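Local coordinates for tail protein, 43 kDa (Neisseria meningitidis MC58, PDB 3D37) that is of unknown detailed function but probably forms part of the baseplate hub of a Mu-like phage tail encoded in the bacterial genome, at residues W273-F278 with D338-P343; D64-M69 with G292-P297. All blocks are in the same frame, centred on the assembly; numbering follows the deposited sequence.

Interaction 1: W273-F278 with D338-P343; sequences WRLEGF and DGIWTP
Ile340 reaches Arg274 and Leu275 with two different branches. Its CD1 lies 3.6 Å above the plane of the Arg274 guanidinium, over the centre, and is 3.7 Å from Arg274 CZ. The other branch goes to leucine: Ile340 CG2 is 3.6 Å from Leu275 CG and 3.9 Å from Leu275 CD2, the two side chains running past each other in opposite senses. Arg274 instead crosses the isoleucine at roughly a right angle. With CG anti to the backbone N (chi1 168°) and the chain extended as far as NE, the arginine lays its flat end across the methyl, while a salt bridge from NH2 to Glu337 holds that end in place. The second leucine methyl turns to the neighbouring residue, Leu275 CD1 meeting Trp341 CB at 3.8 Å and approaching the indole obliquely. No hydrogen bond joins the segments; aliphatic contacts and the methyl on the guanidinium face carry the pairing. Leu275 O is bonded by Lys336 NZ. Trp341 stacks its ring on Phe31, and its side chain also touches Met317. The contact thus joins the C-terminal part of helix 259-276 to the loop following strand 330-337, beside strand 310-324.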
# COMPACT_ATOMS: atom_id res chain seq x y z
N TRP A 273 3.85 -31.29 25.08
CA TRP A 273 3.90 -31.49 23.64
C TRP A 273 2.49 -31.47 23.03
O TRP A 273 2.25 -30.91 21.95
CB TRP A 273 4.60 -32.80 23.32
CG TRP A 273 6.06 -32.74 23.49
CD1 TRP A 273 6.84 -31.63 23.41
CD2 TRP A 273 6.95 -33.85 23.71
NE1 TRP A 273 8.17 -31.96 23.60
CE2 TRP A 273 8.26 -33.32 23.78
CE3 TRP A 273 6.77 -35.23 23.87
CZ2 TRP A 273 9.39 -34.12 24.00
CZ3 TRP A 273 7.89 -36.03 24.09
CH2 TRP A 273 9.19 -35.47 24.16
N ARG A 274 1.55 -32.08 23.75
CA ARG A 274 0.18 -32.17 23.25
C ARG A 274 -0.43 -30.77 23.14
O ARG A 274 -1.15 -30.48 22.24
CB ARG A 274 -0.62 -33.08 24.19
CG ARG A 274 -2.13 -33.06 23.97
CD ARG A 274 -2.83 -34.09 24.90
NE ARG A 274 -4.21 -34.27 24.44
CZ ARG A 274 -5.03 -35.24 24.85
NH1 ARG A 274 -4.66 -36.14 25.76
NH2 ARG A 274 -6.26 -35.29 24.34
N LEU A 275 -0.17 -29.91 24.10
CA LEU A 275 -0.62 -28.53 24.06
C LEU A 275 -0.05 -27.75 22.89
O LEU A 275 -0.75 -26.93 22.26
CB LEU A 275 -0.29 -27.81 25.36
CG LEU A 275 -1.20 -28.20 26.50
CD1 LEU A 275 -0.52 -27.89 27.91
CD2 LEU A 275 -2.58 -27.54 26.33
N GLU A 276 1.24 -27.98 22.62
CA GLU A 276 1.91 -27.31 21.49
C GLU A 276 1.29 -27.64 20.15
O GLU A 276 1.45 -26.88 19.21
CB GLU A 276 3.39 -27.71 21.41
CG GLU A 276 4.29 -26.99 22.36
CD GLU A 276 5.64 -27.70 22.46
OE1 GLU A 276 6.03 -28.35 21.46
OE2 GLU A 276 6.30 -27.63 23.53
N GLY A 277 0.62 -28.78 20.06
CA GLY A 277 0.07 -29.26 18.83
C GLY A 277 -1.22 -28.60 18.38
O GLY A 277 -1.60 -28.77 17.22
N PHE A 278 -1.89 -27.85 19.26
CA PHE A 278 -3.19 -27.26 18.88
C PHE A 278 -3.35 -25.90 19.56
O PHE A 278 -3.14 -25.78 20.76
CB PHE A 278 -4.37 -28.20 19.25
CG PHE A 278 -5.72 -27.58 19.05
CD1 PHE A 278 -6.39 -27.70 17.85
CD2 PHE A 278 -6.32 -26.87 20.07
CE1 PHE A 278 -7.60 -27.16 17.66
CE2 PHE A 278 -7.54 -26.31 19.89
CZ PHE A 278 -8.19 -26.45 18.68
N ASP A 338 -8.90 -28.15 26.73
CA ASP A 338 -9.25 -28.19 28.16
C ASP A 338 -8.70 -29.38 28.92
O ASP A 338 -8.56 -30.47 28.39
CB ASP A 338 -10.77 -28.15 28.24
CG ASP A 338 -11.30 -27.77 29.62
OD1 ASP A 338 -10.70 -26.89 30.28
OD2 ASP A 338 -12.35 -28.36 29.99
N GLY A 339 -8.33 -29.15 30.18
CA GLY A 339 -7.98 -30.22 31.10
C GLY A 339 -6.56 -30.76 30.97
O GLY A 339 -6.19 -31.65 31.71
N ILE A 340 -5.75 -30.22 30.06
CA ILE A 340 -4.43 -30.80 29.73
C ILE A 340 -3.27 -30.21 30.55
O ILE A 340 -2.41 -30.93 31.05
CB ILE A 340 -4.17 -30.66 28.18
CG1 ILE A 340 -5.26 -31.41 27.37
CG2 ILE A 340 -2.78 -31.16 27.79
CD1 ILE A 340 -5.49 -32.91 27.73
N TRP A 341 -3.24 -28.89 30.71
CA TRP A 341 -2.16 -28.15 31.40
C TRP A 341 -2.25 -28.34 32.92
O TRP A 341 -3.33 -28.25 33.47
CB TRP A 341 -2.23 -26.62 31.06
CG TRP A 341 -1.02 -25.79 31.52
CD1 TRP A 341 0.29 -26.00 31.20
CD2 TRP A 341 -1.01 -24.66 32.45
NE1 TRP A 341 1.09 -25.09 31.83
CE2 TRP A 341 0.33 -24.26 32.61
CE3 TRP A 341 -2.01 -23.96 33.14
CZ2 TRP A 341 0.70 -23.17 33.42
CZ3 TRP A 341 -1.63 -22.87 33.95
CH2 TRP A 341 -0.30 -22.49 34.07
N THR A 342 -1.11 -28.53 33.59
CA THR A 342 -1.02 -28.67 35.06
C THR A 342 -2.26 -29.31 35.71
O THR A 342 -2.95 -28.67 36.53
CB THR A 342 -0.79 -27.28 35.69
OG1 THR A 342 -1.86 -26.42 35.30
CG2 THR A 342 0.54 -26.67 35.25
N PRO A 343 -2.56 -30.58 35.34
CA PRO A 343 -3.77 -31.26 35.84
C PRO A 343 -3.73 -31.64 37.34
O PRO A 343 -4.79 -31.80 37.96
CB PRO A 343 -3.87 -32.51 34.95
CG PRO A 343 -2.45 -32.79 34.53
CD PRO A 343 -1.78 -31.43 34.42

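Interaction 2: D64-M69 with G292-P297; sequences DGQIVM and GVLWQP
Gln66 OE1 is linked through water 1 to Leu294 N, while a second water approaches the same oxygen at a doubtfully short distance. Water 1 donates to Gln66 OE1 at 3.3 Å and accepts the Leu294 N-H, with Leu294 N 3.1 Å away. Water 2 donates soundly to Gly292 O at 2.9 Å. The long bond from water 1 reaches the amide at its oxygen and can fix its position only loosely. Gln66 CG stands anti to the backbone N (chi1 -179°) and the rest of the chain is extended, which carries the carboxamide across to the other segment.

Leu294 arrives from the opposite direction. Its CD1 is 3.4 Å from Gln66 OE1 and 3.5 Å from Gln66 CD. The methyl stands about 3.3 Å above the plane of the Gln66 carboxamide, over the C=O bond and toward its oxygen, so it meets a face of the amide. The same Leu294 CD1 meets Val68 CG1 at 3.7 Å, the two side chains crossing at about a right angle. Leu294 CD1 therefore lies against both residues, two apart on strand 66-81, whose side chains point toward this loop.

Strand 58-63 supplies further apolar surface, with Ile63 touching both Val68 and Leu294, and Asp64 forms a salt bridge with Lys288. Since the segments share no direct hydrogen bond, the interface combines a small buried apolar centre with water-mediated polar bonding at the more exposed Gln66, where solvent forms part of the join.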
# COMPACT_ATOMS: atom_id res chain seq x y z
N ASP A 64 -10.45 0.61 33.34
CA ASP A 64 -11.67 0.97 34.10
C ASP A 64 -11.44 0.80 35.57
O ASP A 64 -12.24 0.16 36.24
CB ASP A 64 -12.89 0.11 33.70
CG ASP A 64 -13.41 0.43 32.34
OD1 ASP A 64 -13.20 1.58 31.86
OD2 ASP A 64 -14.06 -0.48 31.75
N GLY A 65 -10.31 1.34 36.04
CA GLY A 65 -9.95 1.31 37.45
C GLY A 65 -9.52 -0.02 37.96
O GLY A 65 -9.24 -0.16 39.14
N GLN A 66 -9.43 -1.03 37.10
CA GLN A 66 -8.91 -2.31 37.57
C GLN A 66 -7.49 -2.54 37.04
O GLN A 66 -7.21 -2.43 35.82
CB GLN A 66 -9.84 -3.41 37.14
CG GLN A 66 -9.40 -4.75 37.60
CD GLN A 66 -10.49 -5.81 37.43
OE1 GLN A 66 -11.65 -5.50 37.00
NE2 GLN A 66 -10.14 -7.04 37.74
N ILE A 67 -6.59 -2.80 37.97
CA ILE A 67 -5.21 -3.06 37.62
C ILE A 67 -5.14 -4.43 36.90
O ILE A 67 -5.63 -5.44 37.42
CB ILE A 67 -4.31 -3.08 38.86
CG1 ILE A 67 -4.22 -1.66 39.46
CG2 ILE A 67 -2.93 -3.63 38.51
CD1 ILE A 67 -3.79 -1.66 40.95
N VAL A 68 -4.55 -4.44 35.70
CA VAL A 68 -4.38 -5.67 34.92
C VAL A 68 -2.92 -6.16 34.87
O VAL A 68 -2.64 -7.32 34.51
CB VAL A 68 -5.05 -5.53 33.48
CG1 VAL A 68 -6.56 -5.14 33.61
CG2 VAL A 68 -4.38 -4.48 32.59
N MET A 69 -1.98 -5.31 35.28
CA MET A 69 -0.55 -5.65 35.27
C MET A 69 0.21 -4.67 36.13
O MET A 69 -0.08 -3.47 36.11
CB MET A 69 0.02 -5.63 33.83
CG MET A 69 1.40 -6.30 33.63
SD MET A 69 1.94 -6.32 31.83
CE MET A 69 0.74 -7.44 31.15
N GLY A 292 -18.88 -8.59 32.56
CA GLY A 292 -17.98 -7.58 33.09
C GLY A 292 -16.65 -8.06 33.55
O GLY A 292 -15.95 -7.33 34.24
N VAL A 293 -16.26 -9.27 33.15
CA VAL A 293 -14.96 -9.87 33.58
C VAL A 293 -13.90 -9.56 32.49
O VAL A 293 -14.11 -9.86 31.31
CB VAL A 293 -15.08 -11.40 33.86
CG1 VAL A 293 -13.75 -12.05 34.18
CG2 VAL A 293 -16.11 -11.72 35.04
N LEU A 294 -12.81 -8.91 32.90
CA LEU A 294 -11.63 -8.75 32.07
C LEU A 294 -11.04 -10.10 31.67
O LEU A 294 -10.77 -10.90 32.50
CB LEU A 294 -10.60 -7.89 32.78
CG LEU A 294 -10.97 -6.43 32.84
CD1 LEU A 294 -10.24 -5.69 33.95
CD2 LEU A 294 -10.77 -5.72 31.50
N TRP A 295 -10.87 -10.32 30.36
CA TRP A 295 -10.23 -11.53 29.85
C TRP A 295 -8.85 -11.64 30.52
O TRP A 295 -8.12 -10.66 30.61
CB TRP A 295 -10.09 -11.50 28.32
CG TRP A 295 -11.35 -11.41 27.57
CD1 TRP A 295 -11.80 -10.34 26.88
CD2 TRP A 295 -12.32 -12.44 27.38
NE1 TRP A 295 -12.96 -10.63 26.27
CE2 TRP A 295 -13.34 -11.90 26.59
CE3 TRP A 295 -12.46 -13.75 27.85
CZ2 TRP A 295 -14.46 -12.63 26.22
CZ3 TRP A 295 -13.56 -14.45 27.50
CH2 TRP A 295 -14.53 -13.91 26.68
N GLN A 296 -8.52 -12.83 30.97
CA GLN A 296 -7.33 -13.09 31.76
C GLN A 296 -7.00 -14.55 31.64
O GLN A 296 -7.91 -15.41 31.76
CB GLN A 296 -7.62 -12.76 33.23
CG GLN A 296 -6.41 -12.80 34.16
CD GLN A 296 -5.41 -11.68 33.87
OE1 GLN A 296 -4.22 -11.86 34.13
NE2 GLN A 296 -5.89 -10.53 33.38
N PRO A 297 -5.70 -14.89 31.47
CA PRO A 297 -5.38 -16.35 31.43
C PRO A 297 -5.88 -17.08 32.65
O PRO A 297 -5.81 -16.52 33.73
CB PRO A 297 -3.84 -16.34 31.35
CG PRO A 297 -3.53 -15.03 30.67
CD PRO A 297 -4.50 -14.07 31.29
O HOH W 1 -12.55 -8.49 36.00
O HOH W 2 -13.56 -6.18 35.53

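Interactions 1 and 2 are separate contacts: their centres lie 25 Å apart and their nearest atoms about 7 Å, without touching. Along the chain their segments alternate, 64-69, 273-278, 292-297 and 338-343. Both involve the C-terminal family region, but interaction 1 stays within it whereas interaction 2 ties it to the N-terminal one. Two elements touch both. Phe31 stacks on Trp341 of interaction 1 and touches Pro297 of interaction 2; strand 330-337 offers Lys336 to the first and Leu333, through Trp295, to the second. In both, a methyl of a branched aliphatic residue lies on a flat polar group, Ile340 on the Arg274 guanidinium and Leu294 on the Gln66 amide; water-mediated links are found in interaction 2.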